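Local coordinates for protein N-acylethanolamine-hydrolyzing acid amidase beta-subunit (Caenorhabditis elegans, PDB 6DY3) that probably hydrolyses bioactive fatty acid amides such as N-palmitoylethanolamine to ethanolamine and free fatty acid, as the beta subunit of an autocatalytically cleaved heterodimer, at residues B[81-86]-B[119-124]; B[111-116]-B[135-140]. All coordinates share one frame; numbering follows the deposited sequence.

Contact 1: residues B[81-86]-B[119-124]; sequences LMEFYT and FSPSYI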
loop_
_atom_site.group_PDB
_atom_site.type_symbol
_atom_site.label_atom_id
_atom_site.label_comp_id
_atom_site.label_asym_id
_atom_site.label_seq_id
_atom_site.Cartn_x
_atom_site.Cartn_y
_atom_site.Cartn_z
ATOM N N LEU B 81 -5.692 -9.773 19.469
ATOM C CA LEU B 81 -7.106 -10.001 19.198
ATOM C C LEU B 81 -7.760 -8.746 18.648
ATOM O O LEU B 81 -8.556 -8.815 17.700
ATOM C CB LEU B 81 -7.829 -10.440 20.466
ATOM C CG LEU B 81 -7.536 -11.853 20.957
ATOM C CD1 LEU B 81 -8.475 -12.157 22.098
ATOM C CD2 LEU B 81 -7.660 -12.895 19.863
ATOM N N MET B 82 -7.453 -7.591 19.243
ATOM C CA MET B 82 -8.005 -6.336 18.754
ATOM C C MET B 82 -7.443 -5.974 17.381
ATOM O O MET B 82 -8.149 -5.363 16.571
ATOM C CB MET B 82 -7.716 -5.216 19.767
ATOM C CG MET B 82 -8.477 -3.933 19.542
ATOM S SD MET B 82 -10.262 -4.175 19.545
ATOM C CE MET B 82 -10.833 -2.516 19.152
ATOM N N GLU B 83 -6.189 -6.337 17.096
ATOM C CA GLU B 83 -5.631 -6.112 15.764
ATOM C C GLU B 83 -6.380 -6.930 14.720
ATOM O O GLU B 83 -6.803 -6.406 13.684
ATOM C CB GLU B 83 -4.137 -6.464 15.744
ATOM C CG GLU B 83 -3.252 -5.606 16.659
ATOM C CD GLU B 83 -2.755 -4.318 16.005
ATOM O OE1 GLU B 83 -3.108 -4.050 14.834
ATOM O OE2 GLU B 83 -2.000 -3.569 16.667
ATOM N N PHE B 84 -6.541 -8.230 14.975
ATOM C CA PHE B 84 -7.289 -9.079 14.053
ATOM C C PHE B 84 -8.735 -8.624 13.931
ATOM O O PHE B 84 -9.332 -8.715 12.853
ATOM C CB PHE B 84 -7.229 -10.532 14.518
ATOM C CG PHE B 84 -6.002 -11.269 14.059
ATOM C CD1 PHE B 84 -6.106 -12.545 13.520
ATOM C CD2 PHE B 84 -4.747 -10.690 14.167
ATOM C CE1 PHE B 84 -4.979 -13.232 13.097
ATOM C CE2 PHE B 84 -3.611 -11.371 13.743
ATOM C CZ PHE B 84 -3.728 -12.643 13.208
ATOM N N TYR B 85 -9.320 -8.136 15.027
ATOM C CA TYR B 85 -10.721 -7.729 15.005
ATOM C C TYR B 85 -10.947 -6.572 14.037
ATOM O O TYR B 85 -11.868 -6.608 13.214
ATOM C CB TYR B 85 -11.173 -7.350 16.414
ATOM C CG TYR B 85 -12.569 -6.773 16.487
ATOM C CD1 TYR B 85 -13.685 -7.582 16.320
ATOM C CD2 TYR B 85 -12.772 -5.421 16.741
ATOM C CE1 TYR B 85 -14.966 -7.063 16.393
ATOM C CE2 TYR B 85 -14.049 -4.892 16.817
ATOM C CZ TYR B 85 -15.143 -5.717 16.643
ATOM O OH TYR B 85 -16.417 -5.197 16.717
ATOM N N THR B 86 -10.115 -5.532 14.122
ATOM C CA THR B 86 -10.306 -4.376 13.254
ATOM C C THR B 86 -9.952 -4.700 11.807
ATOM O O THR B 86 -10.570 -4.160 10.884
ATOM C CB THR B 86 -9.464 -3.201 13.748
ATOM O OG1 THR B 86 -8.076 -3.530 13.629
ATOM C CG2 THR B 86 -9.773 -2.896 15.203
ATOM N N PHE B 119 -10.500 1.165 12.442
ATOM C CA PHE B 119 -9.569 1.009 11.339
ATOM C C PHE B 119 -8.240 0.532 11.895
ATOM O O PHE B 119 -7.808 0.978 12.962
ATOM C CB PHE B 119 -9.389 2.313 10.562
ATOM C CG PHE B 119 -8.833 2.116 9.191
ATOM C CD1 PHE B 119 -9.671 1.801 8.132
ATOM C CD2 PHE B 119 -7.472 2.233 8.957
ATOM C CE1 PHE B 119 -9.159 1.611 6.861
ATOM C CE2 PHE B 119 -6.946 2.043 7.687
ATOM C CZ PHE B 119 -7.787 1.732 6.638
ATOM N N SER B 120 -7.610 -0.386 11.179
ATOM C CA SER B 120 -6.367 -0.966 11.650
ATOM C C SER B 120 -5.321 0.136 11.807
ATOM O O SER B 120 -5.208 1.005 10.927
ATOM C CB SER B 120 -5.881 -2.032 10.672
ATOM O OG SER B 120 -4.791 -2.764 11.205
ATOM N N PRO B 121 -4.566 0.163 12.907
ATOM C CA PRO B 121 -3.553 1.213 13.068
ATOM C C PRO B 121 -2.578 1.204 11.902
ATOM O O PRO B 121 -2.103 0.154 11.468
ATOM C CB PRO B 121 -2.873 0.852 14.393
ATOM C CG PRO B 121 -3.888 0.070 15.134
ATOM C CD PRO B 121 -4.636 -0.706 14.092
ATOM N N SER B 122 -2.295 2.390 11.381
ATOM C CA SER B 122 -1.501 2.510 10.170
ATOM C C SER B 122 -1.219 3.988 9.938
ATOM O O SER B 122 -1.743 4.860 10.637
ATOM C CB SER B 122 -2.225 1.890 8.972
ATOM O OG SER B 122 -3.521 2.441 8.841
ATOM N N TYR B 123 -0.378 4.255 8.946
ATOM C CA TYR B 123 -0.144 5.601 8.449
ATOM C C TYR B 123 -0.610 5.652 7.006
ATOM O O TYR B 123 -0.118 4.890 6.167
ATOM C CB TYR B 123 1.329 5.982 8.533
ATOM C CG TYR B 123 1.879 6.091 9.936
ATOM C CD1 TYR B 123 1.500 7.134 10.773
ATOM C CD2 TYR B 123 2.806 5.170 10.412
ATOM C CE1 TYR B 123 2.014 7.245 12.049
ATOM C CE2 TYR B 123 3.326 5.277 11.686
ATOM C CZ TYR B 123 2.927 6.314 12.498
ATOM O OH TYR B 123 3.447 6.420 13.766
ATOM N N ILE B 124 -1.538 6.557 6.717
ATOM C CA ILE B 124 -2.024 6.786 5.363
ATOM C C ILE B 124 -1.417 8.096 4.884
ATOM O O ILE B 124 -1.666 9.159 5.469
ATOM C CB ILE B 124 -3.560 6.823 5.308
ATOM C CG1 ILE B 124 -4.131 5.496 5.816
ATOM C CG2 ILE B 124 -4.028 7.104 3.889
ATOM C CD1 ILE B 124 -5.633 5.467 5.944
HETATM O O HOH W 1 -5.023 -3.935 13.343
HETATM O O HOH W 2 -9.372 -2.079 9.555
#
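Two water molecules carry the polar link between helical residues 81-86 and the loop that leads into the strand at S122. The first donates to E83 OE1 and to the backbone O of E83, and accepts from S120 OG at 2.4 Å. The long E83 chain, bent at chi2 (-87°), brings its carboxylate toward the loop. S120 OG, anti to its own backbone N, also bonds K87; K87 and R141 form long, weak ion pairs with E83 and may offset part of its charge. The second water bridges backbone to backbone, donating a hydrogen bond to T86 O at 2.7 Å and accepting one from S120 N.

Direct packing is slight. T86, a small residue that suits the close approach of helix and loop, sets OG1 3.7 Å from S120 CA, and E83 OE1 rests 3.8 Å from P121 CD, the two side chains crossing obliquely. From the first residue of the strand, S122 OG donates to S120 O at 3.0 Å.

Helix 76-89 is thus tied to the start of strand 122-127, with V92 of helix 92-102 against F119 and S120, strand 134-139 alongside, and Y99 of the alpha subunit packing on S120 and S122.

Contact 2: residues B[111-116]-B[135-140]; sequences DAFSRT and VVISRN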
loop_
_atom_site.group_PDB
_atom_site.type_symbol
_atom_site.label_atom_id
_atom_site.label_comp_id
_atom_site.label_asym_id
_atom_site.label_seq_id
_atom_site.Cartn_x
_atom_site.Cartn_y
_atom_site.Cartn_z
ATOM N N ASP B 111 -10.627 13.236 3.809
ATOM C CA ASP B 111 -11.711 13.129 4.778
ATOM C C ASP B 111 -12.178 11.687 4.933
ATOM O O ASP B 111 -12.457 11.237 6.051
ATOM C CB ASP B 111 -12.872 14.034 4.365
ATOM C CG ASP B 111 -12.551 15.508 4.550
ATOM O OD1 ASP B 111 -11.753 15.827 5.458
ATOM O OD2 ASP B 111 -13.088 16.343 3.791
ATOM N N ALA B 112 -12.236 10.938 3.829
ATOM C CA ALA B 112 -12.645 9.539 3.901
ATOM C C ALA B 112 -11.693 8.738 4.778
ATOM O O ALA B 112 -12.129 7.897 5.573
ATOM C CB ALA B 112 -12.716 8.943 2.497
ATOM N N PHE B 113 -10.389 8.988 4.649
ATOM C CA PHE B 113 -9.384 8.307 5.454
ATOM C C PHE B 113 -9.374 8.781 6.903
ATOM O O PHE B 113 -8.761 8.116 7.745
ATOM C CB PHE B 113 -7.987 8.511 4.846
ATOM C CG PHE B 113 -7.783 7.833 3.508
ATOM C CD1 PHE B 113 -8.221 6.538 3.288
ATOM C CD2 PHE B 113 -7.150 8.499 2.471
ATOM C CE1 PHE B 113 -8.030 5.922 2.067
ATOM C CE2 PHE B 113 -6.960 7.885 1.246
ATOM C CZ PHE B 113 -7.401 6.594 1.049
ATOM N N SER B 114 -10.013 9.910 7.211
ATOM C CA SER B 114 -10.006 10.482 8.552
ATOM C C SER B 114 -11.266 10.184 9.355
ATOM O O SER B 114 -11.371 10.636 10.499
ATOM C CB SER B 114 -9.820 11.999 8.471
ATOM O OG SER B 114 -8.656 12.320 7.736
ATOM N N ARG B 115 -12.227 9.454 8.795
ATOM C CA ARG B 115 -13.477 9.215 9.505
ATOM C C ARG B 115 -13.225 8.439 10.792
ATOM O O ARG B 115 -12.396 7.527 10.838
ATOM C CB ARG B 115 -14.458 8.453 8.616
ATOM C CG ARG B 115 -15.125 9.306 7.554
ATOM C CD ARG B 115 -16.335 8.586 6.964
ATOM N NE ARG B 115 -15.953 7.372 6.235
ATOM C CZ ARG B 115 -15.912 7.259 4.906
ATOM N NH1 ARG B 115 -16.242 8.281 4.116
ATOM N NH2 ARG B 115 -15.545 6.106 4.356
ATOM N N THR B 116 -13.954 8.807 11.843
ATOM C CA THR B 116 -13.847 8.131 13.133
ATOM C C THR B 116 -14.608 6.817 13.046
ATOM O O THR B 116 -15.833 6.784 13.166
ATOM C CB THR B 116 -14.397 9.001 14.258
ATOM O OG1 THR B 116 -13.652 10.219 14.338
ATOM C CG2 THR B 116 -14.296 8.267 15.591
ATOM N N VAL B 135 -0.290 15.055 3.313
ATOM C CA VAL B 135 -0.642 14.792 4.701
ATOM C C VAL B 135 -0.264 13.366 5.076
ATOM O O VAL B 135 -0.322 12.446 4.255
ATOM C CB VAL B 135 -2.148 15.023 4.955
ATOM C CG1 VAL B 135 -2.993 14.017 4.166
ATOM C CG2 VAL B 135 -2.456 14.938 6.441
ATOM N N VAL B 136 0.131 13.194 6.332
ATOM C CA VAL B 136 0.233 11.882 6.957
ATOM C C VAL B 136 -0.972 11.730 7.866
ATOM O O VAL B 136 -1.194 12.562 8.753
ATOM C CB VAL B 136 1.544 11.722 7.743
ATOM C CG1 VAL B 136 1.523 10.447 8.567
ATOM C CG2 VAL B 136 2.730 11.706 6.797
ATOM N N ILE B 137 -1.772 10.695 7.626
ATOM C CA ILE B 137 -2.929 10.388 8.459
ATOM C C ILE B 137 -2.547 9.244 9.387
ATOM O O ILE B 137 -2.199 8.149 8.931
ATOM C CB ILE B 137 -4.156 10.028 7.610
ATOM C CG1 ILE B 137 -4.525 11.201 6.698
ATOM C CG2 ILE B 137 -5.329 9.621 8.510
ATOM C CD1 ILE B 137 -5.609 10.887 5.687
ATOM N N SER B 138 -2.619 9.493 10.687
ATOM C CA SER B 138 -2.274 8.497 11.692
ATOM C C SER B 138 -3.558 7.846 12.184
ATOM O O SER B 138 -4.338 8.470 12.911
ATOM C CB SER B 138 -1.511 9.134 12.849
ATOM O OG SER B 138 -0.353 9.788 12.371
ATOM N N ARG B 139 -3.778 6.597 11.784
ATOM C CA ARG B 139 -4.884 5.810 12.314
ATOM C C ARG B 139 -4.440 5.238 13.652
ATOM O O ARG B 139 -3.526 4.405 13.709
ATOM C CB ARG B 139 -5.281 4.704 11.339
ATOM C CG ARG B 139 -5.757 5.214 9.986
ATOM C CD ARG B 139 -6.949 6.158 10.117
ATOM N NE ARG B 139 -7.982 5.636 11.007
ATOM C CZ ARG B 139 -9.213 6.123 11.091
ATOM N NH1 ARG B 139 -9.583 7.145 10.337
ATOM N NH2 ARG B 139 -10.078 5.581 11.930
ATOM N N ASN B 140 -5.082 5.678 14.726
ATOM C CA ASN B 140 -4.683 5.306 16.073
ATOM C C ASN B 140 -5.519 4.137 16.567
ATOM O O ASN B 140 -6.510 3.741 15.952
ATOM C CB ASN B 140 -4.823 6.499 17.026
ATOM C CG ASN B 140 -3.994 7.690 16.597
ATOM O OD1 ASN B 140 -2.833 7.547 16.218
ATOM N ND2 ASN B 140 -4.591 8.877 16.645
#
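R139 reaches from the end of strand 134-139 to the chain leaving helix 106-113 and presents the edge of its guanidinium to two backbone carbonyls. Its side chain is bent at both chi2 (-58°) and chi3 (-47°), which brings the flat group round to the 111-116 side. NH1 and NH2 meet R115 O end-on, so that one oxygen accepts two hydrogen bonds. The NH1 bond is the shorter and straighter, 2.9 Å to R115 O with an N-H...O angle of 158°, whereas NH2 stands 3.2 Å from R115 O, nearly along the C=O axis. Both bonds lie close to the guanidinium plane. NH1 also donates to F113 O at 2.9 Å; it lies above both carbonyl planes, but F113 O is the one tilted out of the guanidinium plane. Arginine suits the place because its several N-H groups can satisfy carbonyls where the chain leaves the helix, and its positive charge would favour the negative end of the helix dipole.

This is a helix of an Ntn-hydrolase domain laid against a face of its antiparallel sheet, with the helix end anchored to the sheet by an arginine.

Beneath the polar grip the contact turns apolar. I137 points toward the helix end, its CG1 anti to the carbonyl carbon and its chain extended, so that CD1 comes to 3.5 Å from F113 CB and meets the F113 ring obliquely. The same methyl lies 3.9 Å from S114 OG, which bonds back to V110 O, four residues earlier. Beyond I137 the F113 ring leads away, packing on I124 and V126 of strand 122-127 and on F95, I96 and V99 of helix 92-102.

In the fold
Contacts 1 and 2 have centres 13 Å apart and meet through neighbouring antiparallel strands of one sheet: I124 O lies 2.7 Å from I137 N, and S122 O 2.9 Å from R139 N, both probable hydrogen bonds. F119 CD2 also packs 3.6 Å from R139 CG, so the arginine that holds the helix end in contact 2 borders the loop of contact 1. Along the chain the two cross, since 111-116 lies between the segments of contact 1 and 135-140 after both. Neither includes the probable nucleophile C1. The side chain of P121 is about 10 Å from that of N163, and that of F113 about 11 Å from that of R17, both probably important for activity.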